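Local atomic coordinates of CBS domain-containing protein (Agrobacterium tumefaciens, PDB entry 3FHM), a protein that binds AMP and NADH through its paired CBS domains and probably senses nucleotides, although its biological role is not established. Residues 25-28 against 29-33. Numbering follows the deposited sequence.
Sequences FVKD and LLDRK. With NAI (1,4-dihydronicotinamide adenine dinucleotide), chain F.
The carbonyl oxygen of Val26 draws two backbone N-H groups of the following helical turn: Leu30 N lies 3.1 Å from Val26 O, with an N-H...O angle of 166°, whereas the bond from Leu29 N is bent and weak. One residue on, Asp31 N reaches Lys27 O at 3.2 Å. Phe25 is the N-cap of this helix, 26-33, and its own backbone N-H is taken by the carboxylate three residues ahead, Phe25 N to Asp28 OD1 at 3.1 Å, met on the anti side. This is half of a capping box, since the Phe25 side chain cannot reciprocate. Asp28 can turn back this way because its CG stands beside its backbone N (chi1 -63°). On the buried side, Val26 and Leu30 run alongside each other and point the same way, with Val26 CG1 against Leu30 CD1 at 3.8 Å. Both side chains, together with Leu29, pack on Ile139 of strand 134-140, while Val26 also meets Leu115 of helix 112-122; the helix thus rests on elements of the second CBS motif. Along the exposed flank Lys27 NZ stays 4.0 Å from Asp31 OD1, beyond a salt bridge, and Asp31 pairs through OD2 with Arg35 instead. At the C-terminal end the Lys33 chain, bent at chi4 (95°), brings CE and NZ up to O2B of the NADH adenosine ribose, in a pocket where Val38 N, Ser140 and Asp143 hydrogen-bond the dinucleotide. The negative Asp28 carboxylate probably interacts favourably with the positive end of the helix dipole, and with Arg35 bound and Lys27 nearby, Asp31 is probably kept ionised; the apolar face seats the helix, and its last turn delivers a lysine to the dinucleotide.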
ATOM      1  N   PHE A  25     -11.298  10.771 -15.592  1.00 36.81           N
ATOM      2  CA  PHE A  25     -10.718  11.966 -14.998  1.00 36.22           C
ATOM      3  C   PHE A  25     -10.820  11.890 -13.492  1.00 35.55           C
ATOM      4  O   PHE A  25     -11.732  11.194 -12.973  1.00 36.34           O
ATOM      5  CB  PHE A  25     -11.429  13.230 -15.502  1.00 36.20           C
ATOM      6  CG  PHE A  25     -11.132  13.598 -16.953  1.00 36.44           C
ATOM      7  CD1 PHE A  25      -9.887  14.132 -17.324  1.00 36.45           C
ATOM      8  CD2 PHE A  25     -12.142  13.476 -17.949  1.00 39.49           C
ATOM      9  CE1 PHE A  25      -9.613  14.518 -18.688  1.00 37.81           C
ATOM     10  CE2 PHE A  25     -11.892  13.852 -19.316  1.00 38.68           C
ATOM     11  CZ  PHE A  25     -10.605  14.377 -19.687  1.00 38.15           C
ATOM     12  N   VAL A  26      -9.908  12.604 -12.807  1.00 34.13           N
ATOM     13  CA  VAL A  26      -9.932  12.693 -11.341  1.00 33.32           C
ATOM     14  C   VAL A  26     -11.315  13.149 -10.793  1.00 33.71           C
ATOM     15  O   VAL A  26     -11.868  12.519  -9.884  1.00 33.80           O
ATOM     16  CB  VAL A  26      -8.737  13.531 -10.772  1.00 32.87           C
ATOM     17  CG1 VAL A  26      -8.974  13.983  -9.356  1.00 31.63           C
ATOM     18  CG2 VAL A  26      -7.488  12.746 -10.786  1.00 31.78           C
ATOM     19  N   LYS A  27     -11.885  14.193 -11.375  1.00 34.60           N
ATOM     20  CA  LYS A  27     -13.238  14.650 -11.037  1.00 35.92           C
ATOM     21  C   LYS A  27     -14.289  13.503 -10.937  1.00 36.32           C
ATOM     22  O   LYS A  27     -15.139  13.495 -10.031  1.00 36.06           O
ATOM     23  CB  LYS A  27     -13.647  15.684 -12.079  1.00 36.13           C
ATOM     24  CG  LYS A  27     -14.787  16.588 -11.694  1.00 39.30           C
ATOM     25  CD  LYS A  27     -16.056  16.293 -12.488  1.00 41.35           C
ATOM     26  CE  LYS A  27     -17.100  17.366 -12.247  1.00 41.97           C
ATOM     27  NZ  LYS A  27     -18.411  16.951 -12.834  1.00 44.09           N
ATOM     28  N   ASP A  28     -14.189  12.533 -11.851  1.00 36.37           N
ATOM     29  CA  ASP A  28     -15.104  11.406 -11.946  1.00 36.94           C
ATOM     30  C   ASP A  28     -14.974  10.424 -10.789  1.00 36.80           C
ATOM     31  O   ASP A  28     -15.970   9.895 -10.271  1.00 36.50           O
ATOM     32  CB  ASP A  28     -14.827  10.648 -13.264  1.00 37.50           C
ATOM     33  CG  ASP A  28     -15.103  11.503 -14.543  1.00 40.44           C
ATOM     34  OD1 ASP A  28     -14.313  11.369 -15.517  1.00 44.02           O
ATOM     35  OD2 ASP A  28     -16.096  12.282 -14.585  1.00 41.69           O
ATOM     36  N   LEU A  29     -13.727  10.165 -10.407  1.00 36.30           N
ATOM     37  CA  LEU A  29     -13.419   9.239  -9.325  1.00 35.27           C
ATOM     38  C   LEU A  29     -13.906   9.822  -7.993  1.00 34.84           C
ATOM     39  O   LEU A  29     -14.486   9.082  -7.136  1.00 34.21           O
ATOM     40  CB  LEU A  29     -11.913   8.922  -9.286  1.00 35.26           C
ATOM     41  CG  LEU A  29     -11.132   8.379 -10.513  1.00 35.55           C
ATOM     42  CD1 LEU A  29     -10.163   7.266 -10.111  1.00 36.27           C
ATOM     43  CD2 LEU A  29     -12.024   7.841 -11.622  1.00 38.30           C
ATOM     44  N   LEU A  30     -13.706  11.142  -7.846  1.00 33.67           N
ATOM     45  CA  LEU A  30     -14.143  11.842  -6.661  1.00 33.51           C
ATOM     46  C   LEU A  30     -15.648  11.769  -6.443  1.00 34.30           C
ATOM     47  O   LEU A  30     -16.097  11.574  -5.299  1.00 34.29           O
ATOM     48  CB  LEU A  30     -13.659  13.272  -6.704  1.00 32.90           C
ATOM     49  CG  LEU A  30     -12.145  13.307  -6.567  1.00 31.78           C
ATOM     50  CD1 LEU A  30     -11.594  14.729  -6.700  1.00 29.06           C
ATOM     51  CD2 LEU A  30     -11.719  12.641  -5.268  1.00 30.46           C
ATOM     52  N   ASP A  31     -16.405  11.887  -7.539  1.00 35.22           N
ATOM     53  CA  ASP A  31     -17.855  11.778  -7.530  1.00 36.07           C
ATOM     54  C   ASP A  31     -18.391  10.443  -7.049  1.00 36.45           C
ATOM     55  O   ASP A  31     -19.480  10.363  -6.462  1.00 36.07           O
ATOM     56  CB  ASP A  31     -18.389  12.073  -8.920  1.00 36.27           C
ATOM     57  CG  ASP A  31     -18.291  13.550  -9.278  1.00 38.34           C
ATOM     58  OD1 ASP A  31     -19.047  14.005 -10.172  1.00 39.01           O
ATOM     59  OD2 ASP A  31     -17.441  14.262  -8.665  1.00 40.02           O
ATOM     60  N   ARG A  32     -17.599   9.405  -7.289  1.00 37.23           N
ATOM     61  CA  ARG A  32     -17.967   8.027  -6.931  1.00 38.29           C
ATOM     62  C   ARG A  32     -17.618   7.758  -5.482  1.00 37.82           C
ATOM     63  O   ARG A  32     -18.474   7.284  -4.745  1.00 38.06           O
ATOM     64  CB  ARG A  32     -17.200   7.041  -7.829  1.00 38.90           C
ATOM     65  CG  ARG A  32     -17.965   5.908  -8.432  1.00 43.18           C
ATOM     66  CD  ARG A  32     -17.691   5.866  -9.956  1.00 52.49           C
ATOM     67  NE  ARG A  32     -16.441   5.172 -10.329  1.00 61.02           N
ATOM     68  CZ  ARG A  32     -16.363   4.089 -11.119  1.00 64.65           C
ATOM     69  NH1 ARG A  32     -17.464   3.541 -11.651  1.00 66.43           N
ATOM     70  NH2 ARG A  32     -15.176   3.547 -11.388  1.00 64.92           N
ATOM     71  N   LYS A  33     -16.366   8.065  -5.082  1.00 37.56           N
ATOM     72  CA  LYS A  33     -15.829   7.653  -3.771  1.00 37.39           C
ATOM     73  C   LYS A  33     -15.957   8.700  -2.637  1.00 37.58           C
ATOM     74  O   LYS A  33     -16.252   8.324  -1.505  1.00 37.46           O
ATOM     75  CB  LYS A  33     -14.404   7.115  -3.884  1.00 36.50           C
ATOM     76  CG  LYS A  33     -13.326   8.168  -3.844  1.00 37.22           C
ATOM     77  CD  LYS A  33     -12.063   7.608  -3.259  1.00 37.96           C
ATOM     78  CE  LYS A  33     -11.030   8.697  -2.989  1.00 38.48           C
ATOM     79  NZ  LYS A  33     -11.004   9.250  -1.570  1.00 37.81           N
TER
HETATM   80  PA  NAI F 211      -5.794   2.685   0.981  1.00 22.21           P
HETATM   81  O1A NAI F 211      -6.181   1.471   1.726  1.00 19.85           O
HETATM   82  O2A NAI F 211      -4.813   3.725   1.498  1.00 22.86           O
HETATM   83  O5B NAI F 211      -7.090   3.539   0.673  1.00 25.92           O
HETATM   84  C5B NAI F 211      -8.418   2.960   0.764  1.00 25.78           C
HETATM   85  C4B NAI F 211      -9.424   4.014   0.389  1.00 25.09           C
HETATM   86  O4B NAI F 211      -9.347   5.128   1.268  1.00 25.77           O
HETATM   87  C3B NAI F 211      -9.027   4.535  -0.954  1.00 28.04           C
HETATM   88  O3B NAI F 211     -10.289   4.676  -1.636  1.00 30.05           O
HETATM   89  C2B NAI F 211      -8.445   5.885  -0.719  1.00 25.93           C
HETATM   90  O2B NAI F 211      -9.116   6.715  -1.606  1.00 26.79           O
HETATM   91  C1B NAI F 211      -9.013   6.306   0.587  1.00 25.81           C
HETATM   92  N9A NAI F 211      -8.070   7.126   1.375  1.00 26.59           N
HETATM   93  C8A NAI F 211      -6.758   6.893   1.557  1.00 27.05           C
HETATM   94  N7A NAI F 211      -6.224   7.876   2.321  1.00 26.91           N
HETATM   95  C5A NAI F 211      -7.193   8.724   2.652  1.00 26.63           C
HETATM   96  C6A NAI F 211      -7.298   9.948   3.458  1.00 27.71           C
HETATM   97  N6A NAI F 211      -6.198  10.448   4.071  1.00 26.68           N
HETATM   98  N1A NAI F 211      -8.501  10.564   3.572  1.00 28.18           N
HETATM   99  C2A NAI F 211      -9.580  10.057   2.958  1.00 27.60           C
HETATM  100  N3A NAI F 211      -9.531   8.928   2.238  1.00 27.72           N
HETATM  101  C4A NAI F 211      -8.395   8.234   2.039  1.00 26.72           C
HETATM  102  O3  NAI F 211      -5.321   2.500  -0.543  1.00 25.59           O
HETATM  103  PN  NAI F 211      -5.175   1.218  -1.542  1.00 28.56           P
HETATM  104  O1N NAI F 211      -3.830   0.576  -1.717  1.00 26.84           O
HETATM  105  O2N NAI F 211      -5.713   1.878  -2.761  1.00 29.56           O
HETATM  106  O5D NAI F 211      -6.180   0.104  -0.952  1.00 30.31           O
HETATM  107  C5D NAI F 211      -5.859  -1.025  -0.128  1.00 28.23           C
HETATM  108  C4D NAI F 211      -6.629  -2.210  -0.697  1.00 29.67           C
HETATM  109  O4D NAI F 211      -8.032  -1.872  -0.777  1.00 33.81           O
HETATM  110  C3D NAI F 211      -6.150  -2.518  -2.149  1.00 30.78           C
HETATM  111  O3D NAI F 211      -6.018  -3.926  -2.381  1.00 31.70           O
HETATM  112  C2D NAI F 211      -7.244  -2.029  -3.093  1.00 31.87           C
HETATM  113  O2D NAI F 211      -7.326  -2.788  -4.319  1.00 30.18           O
HETATM  114  C1D NAI F 211      -8.464  -2.088  -2.149  1.00 35.38           C
HETATM  115  N1N NAI F 211      -9.383  -1.043  -2.474  1.00 36.29           N
HETATM  116  C2N NAI F 211     -10.654  -1.425  -2.709  1.00 37.39           C
HETATM  117  C3N NAI F 211     -11.630  -0.467  -3.059  1.00 39.49           C
HETATM  118  C7N NAI F 211     -13.052  -0.951  -3.269  1.00 39.99           C
HETATM  119  O7N NAI F 211     -13.960  -0.142  -3.534  1.00 44.00           O
HETATM  120  N7N NAI F 211     -13.285  -2.260  -3.095  1.00 42.66           N
HETATM  121  C4N NAI F 211     -11.273   0.898  -3.163  1.00 36.87           C
HETATM  122  C5N NAI F 211      -9.926   1.264  -2.936  1.00 38.00           C
HETATM  123  C6N NAI F 211      -8.966   0.263  -2.576  1.00 37.38           C